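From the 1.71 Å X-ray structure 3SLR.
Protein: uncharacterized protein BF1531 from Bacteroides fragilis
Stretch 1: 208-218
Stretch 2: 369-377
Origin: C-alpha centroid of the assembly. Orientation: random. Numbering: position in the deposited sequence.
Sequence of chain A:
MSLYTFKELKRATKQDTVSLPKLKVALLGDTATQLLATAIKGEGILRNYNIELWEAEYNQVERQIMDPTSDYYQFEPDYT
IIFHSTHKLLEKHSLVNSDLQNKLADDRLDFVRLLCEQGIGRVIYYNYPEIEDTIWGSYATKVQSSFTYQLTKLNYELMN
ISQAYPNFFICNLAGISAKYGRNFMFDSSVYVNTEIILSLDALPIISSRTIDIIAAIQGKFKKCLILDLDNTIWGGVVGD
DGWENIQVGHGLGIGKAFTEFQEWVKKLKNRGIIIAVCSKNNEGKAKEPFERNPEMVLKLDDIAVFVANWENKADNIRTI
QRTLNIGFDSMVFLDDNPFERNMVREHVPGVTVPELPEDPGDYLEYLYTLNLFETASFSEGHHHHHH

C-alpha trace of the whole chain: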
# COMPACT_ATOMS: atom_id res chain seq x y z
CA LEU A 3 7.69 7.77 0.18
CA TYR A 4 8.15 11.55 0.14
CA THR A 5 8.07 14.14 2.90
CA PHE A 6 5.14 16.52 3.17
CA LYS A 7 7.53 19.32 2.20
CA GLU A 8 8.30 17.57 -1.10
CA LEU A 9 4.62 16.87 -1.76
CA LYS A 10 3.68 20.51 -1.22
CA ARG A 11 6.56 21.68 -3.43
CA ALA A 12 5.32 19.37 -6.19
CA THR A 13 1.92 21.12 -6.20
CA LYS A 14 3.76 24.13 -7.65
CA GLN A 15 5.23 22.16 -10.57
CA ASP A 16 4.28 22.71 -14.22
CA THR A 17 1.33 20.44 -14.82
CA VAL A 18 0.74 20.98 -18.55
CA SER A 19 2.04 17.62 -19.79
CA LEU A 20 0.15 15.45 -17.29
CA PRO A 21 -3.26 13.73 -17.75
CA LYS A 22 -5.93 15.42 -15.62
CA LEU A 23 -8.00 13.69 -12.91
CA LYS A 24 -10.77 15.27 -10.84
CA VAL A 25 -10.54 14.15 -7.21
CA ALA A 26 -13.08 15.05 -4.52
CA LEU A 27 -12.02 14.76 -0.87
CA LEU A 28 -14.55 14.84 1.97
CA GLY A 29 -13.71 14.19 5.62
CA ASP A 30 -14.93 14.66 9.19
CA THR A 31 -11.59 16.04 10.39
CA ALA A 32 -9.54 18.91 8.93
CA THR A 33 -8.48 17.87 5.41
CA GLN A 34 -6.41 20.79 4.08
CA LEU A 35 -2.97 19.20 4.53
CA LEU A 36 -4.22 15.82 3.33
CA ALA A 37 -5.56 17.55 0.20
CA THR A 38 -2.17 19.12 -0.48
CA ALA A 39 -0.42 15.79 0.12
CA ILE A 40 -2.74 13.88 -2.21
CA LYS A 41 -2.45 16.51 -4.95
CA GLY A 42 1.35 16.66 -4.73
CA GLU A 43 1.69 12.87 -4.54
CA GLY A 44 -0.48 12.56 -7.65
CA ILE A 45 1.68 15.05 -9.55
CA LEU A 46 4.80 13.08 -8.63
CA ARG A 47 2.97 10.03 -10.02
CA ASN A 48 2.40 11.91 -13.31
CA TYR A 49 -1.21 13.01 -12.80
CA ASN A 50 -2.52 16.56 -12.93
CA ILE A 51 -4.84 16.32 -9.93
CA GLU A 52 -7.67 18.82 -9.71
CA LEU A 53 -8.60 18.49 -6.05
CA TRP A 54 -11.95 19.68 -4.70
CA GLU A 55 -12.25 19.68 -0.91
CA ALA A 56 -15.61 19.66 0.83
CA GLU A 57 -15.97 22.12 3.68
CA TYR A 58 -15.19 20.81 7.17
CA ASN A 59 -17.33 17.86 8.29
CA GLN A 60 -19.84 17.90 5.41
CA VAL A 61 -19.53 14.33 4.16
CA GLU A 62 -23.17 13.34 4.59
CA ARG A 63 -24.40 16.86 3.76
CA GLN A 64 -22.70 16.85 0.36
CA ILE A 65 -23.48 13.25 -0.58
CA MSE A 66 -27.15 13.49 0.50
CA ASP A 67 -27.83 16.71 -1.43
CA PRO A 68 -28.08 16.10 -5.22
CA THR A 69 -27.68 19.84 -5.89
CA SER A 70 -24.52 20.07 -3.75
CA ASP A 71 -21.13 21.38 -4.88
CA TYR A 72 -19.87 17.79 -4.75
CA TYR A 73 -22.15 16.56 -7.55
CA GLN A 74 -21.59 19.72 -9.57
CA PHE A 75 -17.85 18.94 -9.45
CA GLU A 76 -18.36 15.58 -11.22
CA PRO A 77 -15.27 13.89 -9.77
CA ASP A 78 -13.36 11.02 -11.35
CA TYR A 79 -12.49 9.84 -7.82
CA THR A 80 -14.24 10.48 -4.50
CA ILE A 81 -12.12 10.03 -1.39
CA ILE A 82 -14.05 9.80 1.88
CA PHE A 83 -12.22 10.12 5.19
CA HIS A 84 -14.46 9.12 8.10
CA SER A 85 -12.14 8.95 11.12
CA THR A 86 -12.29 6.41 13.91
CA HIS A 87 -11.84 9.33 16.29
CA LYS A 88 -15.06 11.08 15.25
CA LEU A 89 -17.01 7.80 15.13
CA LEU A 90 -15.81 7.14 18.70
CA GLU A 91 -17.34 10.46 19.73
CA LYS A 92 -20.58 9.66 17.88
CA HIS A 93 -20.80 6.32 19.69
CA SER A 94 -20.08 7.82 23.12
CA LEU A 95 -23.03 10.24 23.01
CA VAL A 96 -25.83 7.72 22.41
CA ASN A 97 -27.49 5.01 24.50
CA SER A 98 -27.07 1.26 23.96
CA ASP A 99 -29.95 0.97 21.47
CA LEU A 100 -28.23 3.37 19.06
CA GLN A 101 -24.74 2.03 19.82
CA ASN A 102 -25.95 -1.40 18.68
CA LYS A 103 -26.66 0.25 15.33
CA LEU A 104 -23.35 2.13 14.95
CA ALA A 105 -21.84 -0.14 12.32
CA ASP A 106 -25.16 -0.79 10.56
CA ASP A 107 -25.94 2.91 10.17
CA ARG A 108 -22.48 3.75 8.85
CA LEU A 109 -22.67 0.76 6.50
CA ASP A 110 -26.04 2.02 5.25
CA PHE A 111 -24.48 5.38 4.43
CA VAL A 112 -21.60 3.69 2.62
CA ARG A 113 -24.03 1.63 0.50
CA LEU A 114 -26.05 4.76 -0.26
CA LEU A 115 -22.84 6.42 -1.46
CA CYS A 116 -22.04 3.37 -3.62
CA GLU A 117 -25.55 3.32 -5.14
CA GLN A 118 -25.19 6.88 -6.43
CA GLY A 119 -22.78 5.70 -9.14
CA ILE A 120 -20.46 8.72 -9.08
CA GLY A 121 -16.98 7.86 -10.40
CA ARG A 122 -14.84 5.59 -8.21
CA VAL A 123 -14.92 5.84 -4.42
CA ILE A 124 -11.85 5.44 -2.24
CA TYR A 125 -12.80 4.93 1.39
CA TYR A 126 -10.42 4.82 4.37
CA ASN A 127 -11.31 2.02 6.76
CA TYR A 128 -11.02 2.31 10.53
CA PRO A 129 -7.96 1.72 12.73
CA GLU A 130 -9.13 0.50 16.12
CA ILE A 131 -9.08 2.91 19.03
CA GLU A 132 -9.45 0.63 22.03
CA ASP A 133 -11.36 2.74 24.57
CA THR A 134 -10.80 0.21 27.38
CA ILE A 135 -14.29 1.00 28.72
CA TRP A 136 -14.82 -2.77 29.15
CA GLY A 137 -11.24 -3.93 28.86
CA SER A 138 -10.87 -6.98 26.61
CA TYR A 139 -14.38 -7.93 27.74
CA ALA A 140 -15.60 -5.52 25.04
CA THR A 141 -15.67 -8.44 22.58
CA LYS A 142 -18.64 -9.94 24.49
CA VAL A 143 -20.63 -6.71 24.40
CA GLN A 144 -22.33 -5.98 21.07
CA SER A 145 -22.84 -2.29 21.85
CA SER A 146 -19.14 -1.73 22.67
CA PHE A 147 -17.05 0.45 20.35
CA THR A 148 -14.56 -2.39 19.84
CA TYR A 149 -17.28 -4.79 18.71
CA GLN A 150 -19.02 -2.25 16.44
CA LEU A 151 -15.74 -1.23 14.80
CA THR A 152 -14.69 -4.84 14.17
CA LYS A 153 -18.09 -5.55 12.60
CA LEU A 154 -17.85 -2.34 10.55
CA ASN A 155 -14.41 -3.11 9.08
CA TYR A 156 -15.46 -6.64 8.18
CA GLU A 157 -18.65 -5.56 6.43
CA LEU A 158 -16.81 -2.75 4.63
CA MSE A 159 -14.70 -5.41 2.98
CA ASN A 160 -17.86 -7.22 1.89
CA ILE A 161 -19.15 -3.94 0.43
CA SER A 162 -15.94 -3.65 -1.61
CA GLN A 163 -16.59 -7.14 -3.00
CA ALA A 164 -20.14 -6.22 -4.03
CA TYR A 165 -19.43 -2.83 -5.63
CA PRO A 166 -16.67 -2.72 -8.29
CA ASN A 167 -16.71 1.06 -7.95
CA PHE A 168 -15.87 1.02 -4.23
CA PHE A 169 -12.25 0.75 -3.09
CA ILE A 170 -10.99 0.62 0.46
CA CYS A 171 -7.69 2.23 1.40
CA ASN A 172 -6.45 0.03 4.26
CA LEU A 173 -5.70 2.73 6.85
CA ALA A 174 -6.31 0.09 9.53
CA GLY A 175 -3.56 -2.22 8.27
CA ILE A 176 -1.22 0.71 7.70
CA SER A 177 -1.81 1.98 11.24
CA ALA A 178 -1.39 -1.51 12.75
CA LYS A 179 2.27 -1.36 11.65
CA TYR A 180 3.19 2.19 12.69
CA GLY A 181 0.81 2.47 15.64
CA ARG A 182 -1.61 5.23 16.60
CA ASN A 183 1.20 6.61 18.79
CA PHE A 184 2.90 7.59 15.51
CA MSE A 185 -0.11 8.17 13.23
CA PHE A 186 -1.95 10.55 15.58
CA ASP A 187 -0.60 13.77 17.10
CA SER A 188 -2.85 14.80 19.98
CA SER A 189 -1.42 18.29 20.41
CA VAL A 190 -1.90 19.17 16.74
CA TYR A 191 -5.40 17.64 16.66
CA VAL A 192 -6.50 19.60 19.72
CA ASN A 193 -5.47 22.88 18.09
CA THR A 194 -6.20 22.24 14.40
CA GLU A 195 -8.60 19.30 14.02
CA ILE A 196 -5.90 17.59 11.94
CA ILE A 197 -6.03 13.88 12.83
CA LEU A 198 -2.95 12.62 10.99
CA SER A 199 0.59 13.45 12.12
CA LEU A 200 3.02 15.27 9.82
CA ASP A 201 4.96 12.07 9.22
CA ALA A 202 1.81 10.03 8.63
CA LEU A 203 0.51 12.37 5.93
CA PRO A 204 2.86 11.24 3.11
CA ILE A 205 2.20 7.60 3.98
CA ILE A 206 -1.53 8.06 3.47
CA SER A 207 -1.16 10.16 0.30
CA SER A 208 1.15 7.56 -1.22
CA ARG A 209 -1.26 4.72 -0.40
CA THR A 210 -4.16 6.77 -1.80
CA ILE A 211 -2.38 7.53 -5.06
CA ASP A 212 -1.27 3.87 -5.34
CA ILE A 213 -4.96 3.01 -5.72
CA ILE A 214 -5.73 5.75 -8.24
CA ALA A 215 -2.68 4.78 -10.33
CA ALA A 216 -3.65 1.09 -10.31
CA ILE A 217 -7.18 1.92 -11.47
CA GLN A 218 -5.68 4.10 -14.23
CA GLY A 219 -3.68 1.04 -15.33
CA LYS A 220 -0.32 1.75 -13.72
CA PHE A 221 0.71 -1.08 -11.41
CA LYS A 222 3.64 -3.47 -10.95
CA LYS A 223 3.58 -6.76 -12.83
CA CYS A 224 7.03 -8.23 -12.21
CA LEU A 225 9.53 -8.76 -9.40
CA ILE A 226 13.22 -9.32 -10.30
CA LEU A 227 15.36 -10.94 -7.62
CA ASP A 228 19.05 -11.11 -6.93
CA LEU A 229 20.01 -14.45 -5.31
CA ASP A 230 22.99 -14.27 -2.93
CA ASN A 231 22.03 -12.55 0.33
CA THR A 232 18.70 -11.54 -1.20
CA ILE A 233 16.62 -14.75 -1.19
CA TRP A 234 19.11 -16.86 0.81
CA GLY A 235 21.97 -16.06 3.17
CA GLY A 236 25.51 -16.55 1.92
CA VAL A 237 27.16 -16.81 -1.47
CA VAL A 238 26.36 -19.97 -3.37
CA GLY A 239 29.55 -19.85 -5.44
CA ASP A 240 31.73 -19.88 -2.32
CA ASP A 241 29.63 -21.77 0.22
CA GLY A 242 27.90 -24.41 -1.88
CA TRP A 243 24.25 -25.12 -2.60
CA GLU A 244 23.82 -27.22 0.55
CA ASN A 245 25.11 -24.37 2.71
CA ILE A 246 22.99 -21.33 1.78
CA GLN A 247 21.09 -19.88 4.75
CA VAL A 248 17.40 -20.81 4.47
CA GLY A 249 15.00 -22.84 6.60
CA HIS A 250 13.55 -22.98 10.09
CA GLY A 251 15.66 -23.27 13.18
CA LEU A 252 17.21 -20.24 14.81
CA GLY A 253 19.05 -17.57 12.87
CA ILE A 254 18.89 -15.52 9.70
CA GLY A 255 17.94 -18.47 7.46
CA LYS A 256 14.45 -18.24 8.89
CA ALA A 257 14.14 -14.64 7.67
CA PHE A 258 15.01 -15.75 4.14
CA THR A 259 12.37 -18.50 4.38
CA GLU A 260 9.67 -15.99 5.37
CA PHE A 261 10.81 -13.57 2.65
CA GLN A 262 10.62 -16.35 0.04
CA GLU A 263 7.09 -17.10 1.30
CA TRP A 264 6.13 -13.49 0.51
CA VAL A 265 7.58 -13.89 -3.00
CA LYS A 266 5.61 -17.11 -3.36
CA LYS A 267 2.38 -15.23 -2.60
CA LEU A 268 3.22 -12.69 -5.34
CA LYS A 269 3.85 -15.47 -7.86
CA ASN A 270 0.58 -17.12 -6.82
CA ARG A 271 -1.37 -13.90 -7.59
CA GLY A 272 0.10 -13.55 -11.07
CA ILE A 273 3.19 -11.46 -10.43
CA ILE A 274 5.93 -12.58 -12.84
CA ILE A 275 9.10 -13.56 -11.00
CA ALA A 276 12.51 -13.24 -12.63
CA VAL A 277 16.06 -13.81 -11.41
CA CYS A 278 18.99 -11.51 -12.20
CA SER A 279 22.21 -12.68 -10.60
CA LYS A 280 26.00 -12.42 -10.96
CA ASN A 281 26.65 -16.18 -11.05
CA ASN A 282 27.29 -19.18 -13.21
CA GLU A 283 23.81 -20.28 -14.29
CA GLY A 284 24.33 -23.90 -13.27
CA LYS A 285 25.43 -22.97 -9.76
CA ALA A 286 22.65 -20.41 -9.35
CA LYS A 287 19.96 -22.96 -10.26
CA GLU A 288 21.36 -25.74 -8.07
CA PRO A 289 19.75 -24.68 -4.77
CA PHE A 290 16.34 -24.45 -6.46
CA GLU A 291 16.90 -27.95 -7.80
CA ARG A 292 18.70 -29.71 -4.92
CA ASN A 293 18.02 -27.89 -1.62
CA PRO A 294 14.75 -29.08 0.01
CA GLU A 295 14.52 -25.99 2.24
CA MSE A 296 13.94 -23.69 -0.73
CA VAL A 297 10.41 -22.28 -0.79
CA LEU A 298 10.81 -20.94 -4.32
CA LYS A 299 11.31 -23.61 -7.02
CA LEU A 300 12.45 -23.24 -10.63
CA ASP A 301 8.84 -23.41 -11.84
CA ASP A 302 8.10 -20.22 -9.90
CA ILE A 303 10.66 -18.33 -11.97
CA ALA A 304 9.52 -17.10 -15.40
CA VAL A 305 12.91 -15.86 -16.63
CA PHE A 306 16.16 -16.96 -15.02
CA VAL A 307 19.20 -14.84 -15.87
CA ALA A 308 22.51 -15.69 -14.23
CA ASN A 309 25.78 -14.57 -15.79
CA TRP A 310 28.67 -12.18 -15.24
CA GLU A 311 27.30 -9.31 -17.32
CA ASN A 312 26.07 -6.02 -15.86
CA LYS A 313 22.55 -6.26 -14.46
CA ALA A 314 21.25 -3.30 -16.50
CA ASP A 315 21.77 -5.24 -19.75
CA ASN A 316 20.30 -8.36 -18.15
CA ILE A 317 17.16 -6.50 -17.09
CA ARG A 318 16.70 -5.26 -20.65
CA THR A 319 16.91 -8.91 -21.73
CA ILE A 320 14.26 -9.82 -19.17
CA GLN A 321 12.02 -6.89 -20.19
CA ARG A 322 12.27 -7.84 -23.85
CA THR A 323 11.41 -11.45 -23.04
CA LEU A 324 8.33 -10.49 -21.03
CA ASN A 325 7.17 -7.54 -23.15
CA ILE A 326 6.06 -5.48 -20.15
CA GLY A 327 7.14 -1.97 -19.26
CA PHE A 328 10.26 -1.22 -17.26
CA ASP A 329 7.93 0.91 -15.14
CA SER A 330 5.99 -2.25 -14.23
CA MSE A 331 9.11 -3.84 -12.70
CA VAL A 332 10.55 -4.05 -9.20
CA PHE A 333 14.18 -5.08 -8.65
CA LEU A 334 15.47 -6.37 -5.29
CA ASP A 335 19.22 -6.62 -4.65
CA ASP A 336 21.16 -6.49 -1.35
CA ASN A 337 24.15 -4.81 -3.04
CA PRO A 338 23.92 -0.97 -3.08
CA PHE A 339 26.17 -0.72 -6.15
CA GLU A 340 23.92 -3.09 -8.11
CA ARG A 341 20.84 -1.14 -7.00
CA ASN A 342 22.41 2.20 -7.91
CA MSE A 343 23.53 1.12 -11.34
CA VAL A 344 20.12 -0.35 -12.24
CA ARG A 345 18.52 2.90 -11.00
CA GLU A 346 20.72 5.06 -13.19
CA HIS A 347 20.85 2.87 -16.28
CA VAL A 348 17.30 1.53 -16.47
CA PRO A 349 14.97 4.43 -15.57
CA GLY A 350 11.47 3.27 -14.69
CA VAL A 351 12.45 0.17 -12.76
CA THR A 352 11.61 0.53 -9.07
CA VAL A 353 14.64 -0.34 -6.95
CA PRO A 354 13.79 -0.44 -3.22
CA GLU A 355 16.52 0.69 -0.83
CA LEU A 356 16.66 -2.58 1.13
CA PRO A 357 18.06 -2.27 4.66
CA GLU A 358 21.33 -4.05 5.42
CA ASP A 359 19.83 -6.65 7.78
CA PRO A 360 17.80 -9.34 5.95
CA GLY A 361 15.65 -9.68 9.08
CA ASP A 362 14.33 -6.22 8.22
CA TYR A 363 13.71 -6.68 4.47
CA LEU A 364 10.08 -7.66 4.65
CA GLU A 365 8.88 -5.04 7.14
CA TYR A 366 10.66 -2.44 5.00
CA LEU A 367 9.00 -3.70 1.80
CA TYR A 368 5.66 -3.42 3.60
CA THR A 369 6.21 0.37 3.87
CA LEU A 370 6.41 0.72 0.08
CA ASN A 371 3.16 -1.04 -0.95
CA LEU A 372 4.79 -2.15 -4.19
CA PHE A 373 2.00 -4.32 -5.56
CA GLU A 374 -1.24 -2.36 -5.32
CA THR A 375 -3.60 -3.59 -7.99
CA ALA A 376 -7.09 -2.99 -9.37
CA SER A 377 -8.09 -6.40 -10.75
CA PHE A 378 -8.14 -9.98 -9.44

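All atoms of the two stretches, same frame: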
# COMPACT_ATOMS: atom_id res chain seq x y z
N SER A 208 0.53 8.52 -0.32
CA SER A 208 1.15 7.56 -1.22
C SER A 208 0.23 6.36 -1.43
O SER A 208 0.02 5.91 -2.55
CB SER A 208 2.52 7.13 -0.69
OG SER A 208 3.16 6.26 -1.60
N ARG A 209 -0.34 5.86 -0.34
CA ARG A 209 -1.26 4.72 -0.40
C ARG A 209 -2.57 5.05 -1.11
O ARG A 209 -3.23 4.16 -1.66
CB ARG A 209 -1.55 4.20 1.01
CG ARG A 209 -0.34 3.51 1.67
CD ARG A 209 -0.02 2.18 1.02
NE ARG A 209 -1.16 1.26 1.11
CZ ARG A 209 -1.24 0.23 1.94
NH1 ARG A 209 -0.22 -0.07 2.76
NH2 ARG A 209 -2.33 -0.53 1.94
N THR A 210 -2.95 6.33 -1.10
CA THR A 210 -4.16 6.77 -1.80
C THR A 210 -3.87 6.83 -3.30
O THR A 210 -4.65 6.33 -4.11
CB THR A 210 -4.63 8.13 -1.29
OG1 THR A 210 -4.85 8.03 0.12
CG2 THR A 210 -5.91 8.57 -1.97
N ILE A 211 -2.74 7.43 -3.65
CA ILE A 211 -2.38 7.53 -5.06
C ILE A 211 -2.06 6.15 -5.65
O ILE A 211 -2.32 5.93 -6.83
CB ILE A 211 -1.23 8.54 -5.30
CG1 ILE A 211 -1.68 9.97 -4.95
CG2 ILE A 211 -0.75 8.47 -6.76
CD1 ILE A 211 -2.93 10.49 -5.71
N ASP A 212 -1.54 5.22 -4.84
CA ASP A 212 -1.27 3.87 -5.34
C ASP A 212 -2.55 3.30 -5.94
O ASP A 212 -2.52 2.61 -6.96
CB ASP A 212 -0.81 2.90 -4.23
CG ASP A 212 0.58 3.22 -3.68
OD1 ASP A 212 1.39 3.88 -4.35
OD2 ASP A 212 0.86 2.77 -2.54
N ILE A 213 -3.68 3.57 -5.28
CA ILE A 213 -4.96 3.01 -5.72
C ILE A 213 -5.40 3.68 -7.02
O ILE A 213 -5.75 3.01 -7.98
CB ILE A 213 -6.06 3.17 -4.65
CG1 ILE A 213 -5.73 2.27 -3.44
CG2 ILE A 213 -7.42 2.80 -5.22
CD1 ILE A 213 -6.56 2.60 -2.17
N ILE A 214 -5.38 5.01 -7.04
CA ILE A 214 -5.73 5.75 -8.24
C ILE A 214 -4.89 5.30 -9.44
O ILE A 214 -5.42 5.00 -10.50
CB ILE A 214 -5.61 7.25 -8.01
CG1 ILE A 214 -6.67 7.69 -7.00
CG2 ILE A 214 -5.74 8.02 -9.33
CD1 ILE A 214 -6.71 9.17 -6.73
N ALA A 215 -3.57 5.23 -9.25
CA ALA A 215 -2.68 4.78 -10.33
C ALA A 215 -3.05 3.39 -10.84
O ALA A 215 -3.09 3.16 -12.05
CB ALA A 215 -1.22 4.84 -9.88
N ALA A 216 -3.30 2.45 -9.92
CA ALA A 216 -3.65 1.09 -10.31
C ALA A 216 -4.92 1.07 -11.14
O ALA A 216 -4.99 0.39 -12.17
CB ALA A 216 -3.82 0.19 -9.07
N ILE A 217 -5.93 1.81 -10.70
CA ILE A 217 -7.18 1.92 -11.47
C ILE A 217 -6.94 2.51 -12.86
O ILE A 217 -7.55 2.07 -13.84
CB ILE A 217 -8.25 2.72 -10.69
CG1 ILE A 217 -8.67 1.93 -9.44
CG2 ILE A 217 -9.46 2.96 -11.56
CD1 ILE A 217 -9.41 2.75 -8.40
N GLN A 218 -6.03 3.48 -12.95
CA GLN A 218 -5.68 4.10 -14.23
C GLN A 218 -4.82 3.19 -15.11
O GLN A 218 -4.53 3.52 -16.26
CB GLN A 218 -4.98 5.44 -14.01
CG GLN A 218 -5.85 6.49 -13.32
CD GLN A 218 -6.93 7.04 -14.24
OE1 GLN A 218 -6.66 7.44 -15.38
NE2 GLN A 218 -8.16 7.04 -13.76
N THR A 369 6.40 -1.08 3.84
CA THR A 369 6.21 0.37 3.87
C THR A 369 6.07 0.98 2.48
O THR A 369 5.65 2.14 2.35
CB THR A 369 7.40 1.11 4.57
OG1 THR A 369 8.55 1.11 3.72
CG2 THR A 369 7.76 0.47 5.93
N LEU A 370 6.42 0.22 1.45
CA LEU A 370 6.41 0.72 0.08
C LEU A 370 5.14 0.39 -0.72
O LEU A 370 4.89 1.00 -1.77
CB LEU A 370 7.64 0.18 -0.66
CG LEU A 370 9.00 0.45 0.00
CD1 LEU A 370 10.13 -0.16 -0.84
CD2 LEU A 370 9.22 1.93 0.21
N ASN A 371 4.37 -0.59 -0.25
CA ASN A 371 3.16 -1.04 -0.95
C ASN A 371 3.39 -1.20 -2.45
O ASN A 371 2.76 -0.54 -3.27
CB ASN A 371 2.01 -0.05 -0.72
CG ASN A 371 0.66 -0.63 -1.12
OD1 ASN A 371 0.33 -1.76 -0.79
ND2 ASN A 371 -0.13 0.16 -1.86
N LEU A 372 4.31 -2.08 -2.82
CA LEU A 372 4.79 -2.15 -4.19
C LEU A 372 3.77 -2.71 -5.18
O LEU A 372 3.82 -2.42 -6.38
CB LEU A 372 6.05 -3.02 -4.25
CG LEU A 372 7.28 -2.46 -3.53
CD1 LEU A 372 8.28 -3.57 -3.23
CD2 LEU A 372 7.93 -1.36 -4.32
N PHE A 373 2.85 -3.53 -4.68
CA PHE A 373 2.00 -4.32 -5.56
C PHE A 373 0.50 -4.05 -5.45
O PHE A 373 -0.32 -4.96 -5.61
CB PHE A 373 2.32 -5.81 -5.41
CG PHE A 373 3.70 -6.17 -5.91
CD1 PHE A 373 3.94 -6.31 -7.26
CD2 PHE A 373 4.76 -6.30 -5.03
CE1 PHE A 373 5.21 -6.62 -7.74
CE2 PHE A 373 6.03 -6.62 -5.49
CZ PHE A 373 6.26 -6.78 -6.84
N GLU A 374 0.15 -2.79 -5.20
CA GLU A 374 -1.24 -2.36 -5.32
C GLU A 374 -1.75 -2.80 -6.67
O GLU A 374 -1.03 -2.78 -7.66
CB GLU A 374 -1.34 -0.83 -5.25
CG GLU A 374 -2.77 -0.34 -5.11
CD GLU A 374 -3.41 -0.81 -3.79
OE1 GLU A 374 -2.88 -0.48 -2.71
OE2 GLU A 374 -4.43 -1.52 -3.85
N THR A 375 -3.02 -3.20 -6.71
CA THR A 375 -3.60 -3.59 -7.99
C THR A 375 -5.06 -3.17 -8.06
O THR A 375 -5.62 -2.69 -7.07
CB THR A 375 -3.42 -5.10 -8.24
OG1 THR A 375 -3.79 -5.42 -9.59
CG2 THR A 375 -4.26 -5.92 -7.27
N ALA A 376 -5.68 -3.33 -9.23
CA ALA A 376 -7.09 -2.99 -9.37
C ALA A 376 -7.91 -4.07 -10.09
O ALA A 376 -9.05 -3.83 -10.50
CB ALA A 376 -7.26 -1.64 -10.04
N SER A 377 -7.35 -5.26 -10.22
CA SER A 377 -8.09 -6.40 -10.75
C SER A 377 -7.58 -7.71 -10.15
O SER A 377 -6.41 -7.83 -9.78
CB SER A 377 -8.02 -6.43 -12.28
OG SER A 377 -6.67 -6.45 -12.73
O HOH W 1 2.72 3.62 -1.22
O HOH W 2 3.61 2.22 -3.94

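Stretch 2 has no regular helix or strand of its own here and packs along one side of the helix of stretch 1, the two burying 383 Å² in total. At its start, Leu-370 points its side chain away from the helix, and its backbone makes the link through solvent. Water 2 lies 2.8 Å from both Leu-370 O and Asp-212 OD1, placed to donate to each, though it has more acceptors in reach than protons, so one molecule can link two acceptors that could not bond to each other directly.

Asn-371 leaves helical geometry with positive phi (44°) and opens a type I turn that closes at Glu-374. Its side chain, chi1 t, points toward the helix and supplies the direct hydrogen bond of the contact: Asn-371 ND2 to Asp-212 OD2, 2.9 Å with an N-H...O angle of 177°, almost linear. The same nitrogen donates to Glu-374 OE1 within its own stretch, at 2.9 Å and 170°, so the amide ties the two carboxylates together across the interface. Asn-371 CG also lies over one face of the Arg-209 guanidinium. The approach of Arg-209 NE to Asn-371 ND2, 3.3 Å, is not a hydrogen bond, since both atoms are donors.

Leu-372 and Phe-373, the middle of the turn, make no contact. Glu-374 returns to the helix, its CG 3.5 Å from Asp-212 O and its CD 3.9 Å from Ile-213 CG1. Its aliphatic part packs as well, with Glu-374 CG 3.9 Å from Asp-212 CB and 4.1 Å from Ala-216 CB. Its OE1 is 4.5 Å from Arg-209 NE and well out of the guanidinium plane; charge attraction is possible, but no N-H points at it.

Thr-375 turns its side chain away and offers backbone instead, Thr-375 C lying 3.7 Å from Ala-216 CB. Ala-376 then completes an apolar patch: its CB is 4.0 Å from Ala-216 CB and 3.9 Å from Ile-217 CG1.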